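Local coordinates for protein CRISPR-associated endonuclease Cas1 (Thermotoga maritima, PDB 4XTK) that probably acts as a metal-dependent double-stranded DNA endonuclease of the CRISPR adaptive immune system, working as a homodimer that assembles with Cas2, at residues I45-E50 / I68-R73. Sequence-based numbering, arbitrary orientation.
Sequences IKVFGE and IHFFNR
Phe48 and Phe71 lie side by side where two neighbouring parallel strands, 42-47 and 68-71, run out into loops. Their rings form an offset stack, centroids 4.6 Å apart and planes only 11° from parallel; Phe48 CZ sits over one face of the Phe71 ring, toward its rim. Phe14 stacks with Phe48 as well, and Tyr77 meets Phe71 with its ring inclined at an intermediate angle, extending the aromatic cluster. Val47 O lies at the edge of the Phe71 ring, near its plane, and accepts the backbone bond from Phe71 N (3.0 Å). Val47 N gives a nearly straight bond to His69 O (2.8 Å, 176°), and His69 N donates to Ile45 O.

Lys46 shares a sheet face with His69 and points the same way. Its CB rests on Phe71 CE1 at 3.8 Å; CG touches that same atom and also approaches His69 CD2. The chain then stays extended until a bend at chi4 (-29°), which brings NZ to 3.5 Å from His69 CD2, obliquely to the imidazole. NZ has its ionic partner in Asp44, while His69 ND1 is hydrogen-bonded to Thr80 OG1.

The other face is apolar: Val47 CG2 meets Ile68 CD1 at 3.5 Å, Val47 CB touches Phe70 CD1 obliquely, and Ile45 packs on Ile68. Leu61 of helix 55-63, in the connection that also passes through strand 51-54 of the second sheet, touches both isoleucines. Lys55 of the second subunit donates to Gly49 O and Phe71 O, so the strand ends also lie at the dimer interface.

The chemistry is thus divided: hydrocarbon packs on one face, its isoleucine end against helix 55-63, whereas aromatic stacking and a lysine salt-bridged to Asp44 occupy the other, where that aspartate would offset any repulsion between Lys46 and a protonated His69.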
ATOM      1  N   ILE E  45       8.561  -8.642   8.439  1.00 44.31           N
ATOM      2  CA  ILE E  45       8.037  -8.807   9.789  1.00 39.36           C
ATOM      3  C   ILE E  45       6.634  -8.216   9.949  1.00 36.26           C
ATOM      4  O   ILE E  45       6.387  -7.070   9.577  1.00 43.93           O
ATOM      5  CB  ILE E  45       8.971  -8.156  10.825  1.00 48.88           C
ATOM      6  CG1 ILE E  45      10.374  -8.762  10.732  1.00 52.85           C
ATOM      7  CG2 ILE E  45       8.415  -8.324  12.228  1.00 49.20           C
ATOM      8  CD1 ILE E  45      11.431  -7.957  11.454  1.00 54.10           C
ATOM      9  N   LYS E  46       5.720  -9.001  10.509  1.00 36.91           N
ATOM     10  CA  LYS E  46       4.363  -8.539  10.797  1.00 36.30           C
ATOM     11  C   LYS E  46       4.111  -8.411  12.307  1.00 42.43           C
ATOM     12  O   LYS E  46       4.097  -9.407  13.032  1.00 45.19           O
ATOM     13  CB  LYS E  46       3.335  -9.488  10.180  1.00 35.08           C
ATOM     14  CG  LYS E  46       3.369  -9.579   8.657  1.00 41.11           C
ATOM     15  CD  LYS E  46       2.465 -10.716   8.193  1.00 50.10           C
ATOM     16  CE  LYS E  46       2.582 -11.022   6.705  1.00 48.04           C
ATOM     17  NZ  LYS E  46       2.962  -9.837   5.887  1.00 51.37           N
ATOM     18  N   VAL E  47       3.885  -7.183  12.762  1.00 44.83           N
ATOM     19  CA  VAL E  47       3.738  -6.881  14.183  1.00 51.03           C
ATOM     20  C   VAL E  47       2.283  -6.708  14.615  1.00 51.56           C
ATOM     21  O   VAL E  47       1.624  -5.749  14.223  1.00 53.22           O
ATOM     22  CB  VAL E  47       4.500  -5.594  14.545  1.00 49.25           C
ATOM     23  CG1 VAL E  47       4.255  -5.221  16.001  1.00 55.71           C
ATOM     24  CG2 VAL E  47       5.969  -5.766  14.271  1.00 47.72           C
ATOM     25  N   PHE E  48       1.769  -7.656  15.388  1.00 47.37           N
ATOM     26  CA  PHE E  48       0.432  -7.522  15.955  1.00 48.88           C
ATOM     27  C   PHE E  48       0.389  -7.018  17.403  1.00 56.46           C
ATOM     28  O   PHE E  48      -0.677  -6.667  17.920  1.00 51.22           O
ATOM     29  CB  PHE E  48      -0.290  -8.859  15.861  1.00 54.37           C
ATOM     30  CG  PHE E  48      -0.531  -9.305  14.457  1.00 48.75           C
ATOM     31  CD1 PHE E  48       0.444  -9.986  13.758  1.00 47.78           C
ATOM     32  CD2 PHE E  48      -1.732  -9.035  13.832  1.00 49.33           C
ATOM     33  CE1 PHE E  48       0.225 -10.398  12.472  1.00 46.48           C
ATOM     34  CE2 PHE E  48      -1.958  -9.445  12.541  1.00 51.16           C
ATOM     35  CZ  PHE E  48      -0.976 -10.128  11.860  1.00 53.73           C
ATOM     36  N   GLY E  49       1.542  -6.976  18.055  1.00 58.18           N
ATOM     37  CA  GLY E  49       1.575  -6.613  19.457  1.00 54.78           C
ATOM     38  C   GLY E  49       1.775  -5.125  19.608  1.00 58.94           C
ATOM     39  O   GLY E  49       1.881  -4.408  18.617  1.00 58.14           O
ATOM     40  N   GLU E  50       1.828  -4.652  20.847  1.00 64.80           N
ATOM     41  CA  GLU E  50       2.203  -3.270  21.087  1.00 70.13           C
ATOM     42  C   GLU E  50       3.718  -3.221  21.253  1.00 69.76           C
ATOM     43  O   GLU E  50       4.260  -3.755  22.215  1.00 74.81           O
ATOM     44  CB  GLU E  50       1.487  -2.710  22.320  1.00 77.38           C
ATOM     45  CG  GLU E  50      -0.028  -2.616  22.171  1.00 91.81           C
ATOM     46  CD  GLU E  50      -0.461  -1.596  21.122  1.00102.21           C
ATOM     47  OE1 GLU E  50       0.326  -0.673  20.819  1.00107.07           O
ATOM     48  OE2 GLU E  50      -1.590  -1.718  20.600  1.00103.93           O
ATOM     49  N   ILE E  68       8.715  -3.914   7.640  1.00 44.97           N
ATOM     50  CA  ILE E  68       7.962  -4.358   8.800  1.00 45.90           C
ATOM     51  C   ILE E  68       6.539  -3.822   8.694  1.00 47.30           C
ATOM     52  O   ILE E  68       6.320  -2.616   8.537  1.00 52.99           O
ATOM     53  CB  ILE E  68       8.650  -3.921  10.121  1.00 44.42           C
ATOM     54  CG1 ILE E  68       7.807  -4.288  11.337  1.00 45.51           C
ATOM     55  CG2 ILE E  68       8.963  -2.431  10.132  1.00 47.39           C
ATOM     56  CD1 ILE E  68       8.561  -4.098  12.628  1.00 45.44           C
ATOM     57  N   HIS E  69       5.579  -4.745   8.732  1.00 48.52           N
ATOM     58  CA  HIS E  69       4.160  -4.410   8.626  1.00 50.48           C
ATOM     59  C   HIS E  69       3.517  -4.307  10.006  1.00 49.83           C
ATOM     60  O   HIS E  69       3.794  -5.116  10.892  1.00 52.62           O
ATOM     61  CB  HIS E  69       3.413  -5.456   7.796  1.00 48.42           C
ATOM     62  CG  HIS E  69       4.038  -5.743   6.468  1.00 51.79           C
ATOM     63  ND1 HIS E  69       3.998  -4.850   5.419  1.00 54.09           N
ATOM     64  CD2 HIS E  69       4.696  -6.833   6.010  1.00 51.38           C
ATOM     65  CE1 HIS E  69       4.620  -5.373   4.376  1.00 50.25           C
ATOM     66  NE2 HIS E  69       5.050  -6.576   4.707  1.00 45.39           N
ATOM     67  N   PHE E  70       2.644  -3.320  10.180  1.00 41.29           N
ATOM     68  CA  PHE E  70       2.002  -3.095  11.468  1.00 37.36           C
ATOM     69  C   PHE E  70       0.496  -3.360  11.413  1.00 39.97           C
ATOM     70  O   PHE E  70      -0.188  -2.947  10.474  1.00 38.39           O
ATOM     71  CB  PHE E  70       2.277  -1.664  11.950  1.00 31.38           C
ATOM     72  CG  PHE E  70       3.725  -1.393  12.244  1.00 40.90           C
ATOM     73  CD1 PHE E  70       4.256  -1.684  13.489  1.00 41.76           C
ATOM     74  CD2 PHE E  70       4.558  -0.857  11.275  1.00 44.01           C
ATOM     75  CE1 PHE E  70       5.588  -1.438  13.762  1.00 46.88           C
ATOM     76  CE2 PHE E  70       5.892  -0.609  11.543  1.00 45.04           C
ATOM     77  CZ  PHE E  70       6.407  -0.901  12.785  1.00 50.18           C
ATOM     78  N   PHE E  71      -0.010  -4.054  12.430  1.00 49.30           N
ATOM     79  CA  PHE E  71      -1.437  -4.349  12.550  1.00 48.88           C
ATOM     80  C   PHE E  71      -1.948  -3.984  13.946  1.00 51.62           C
ATOM     81  O   PHE E  71      -1.207  -4.056  14.924  1.00 58.14           O
ATOM     82  CB  PHE E  71      -1.710  -5.828  12.260  1.00 49.56           C
ATOM     83  CG  PHE E  71      -1.246  -6.274  10.904  1.00 49.37           C
ATOM     84  CD1 PHE E  71       0.071  -6.656  10.698  1.00 43.14           C
ATOM     85  CD2 PHE E  71      -2.127  -6.320   9.835  1.00 43.80           C
ATOM     86  CE1 PHE E  71       0.501  -7.063   9.451  1.00 37.96           C
ATOM     87  CE2 PHE E  71      -1.705  -6.727   8.587  1.00 35.87           C
ATOM     88  CZ  PHE E  71      -0.389  -7.102   8.394  1.00 39.69           C
ATOM     89  N   ASN E  72      -3.210  -3.587  14.039  1.00 48.38           N
ATOM     90  CA  ASN E  72      -3.768  -3.176  15.318  1.00 45.25           C
ATOM     91  C   ASN E  72      -4.327  -4.355  16.120  1.00 54.26           C
ATOM     92  O   ASN E  72      -4.096  -5.517  15.775  1.00 51.54           O
ATOM     93  CB  ASN E  72      -4.850  -2.104  15.117  1.00 46.55           C
ATOM     94  CG  ASN E  72      -6.096  -2.624  14.399  1.00 55.23           C
ATOM     95  OD1 ASN E  72      -6.343  -3.831  14.315  1.00 55.46           O
ATOM     96  ND2 ASN E  72      -6.902  -1.696  13.894  1.00 49.06           N
ATOM     97  N   ARG E  73      -5.051  -4.031  17.192  1.00 56.28           N
ATOM     98  CA  ARG E  73      -5.656  -5.017  18.082  1.00 64.98           C
ATOM     99  C   ARG E  73      -6.425  -6.094  17.317  1.00 69.77           C
ATOM    100  O   ARG E  73      -6.083  -7.274  17.393  1.00 69.53           O
ATOM    101  CB  ARG E  73      -6.584  -4.325  19.088  1.00 72.46           C
TER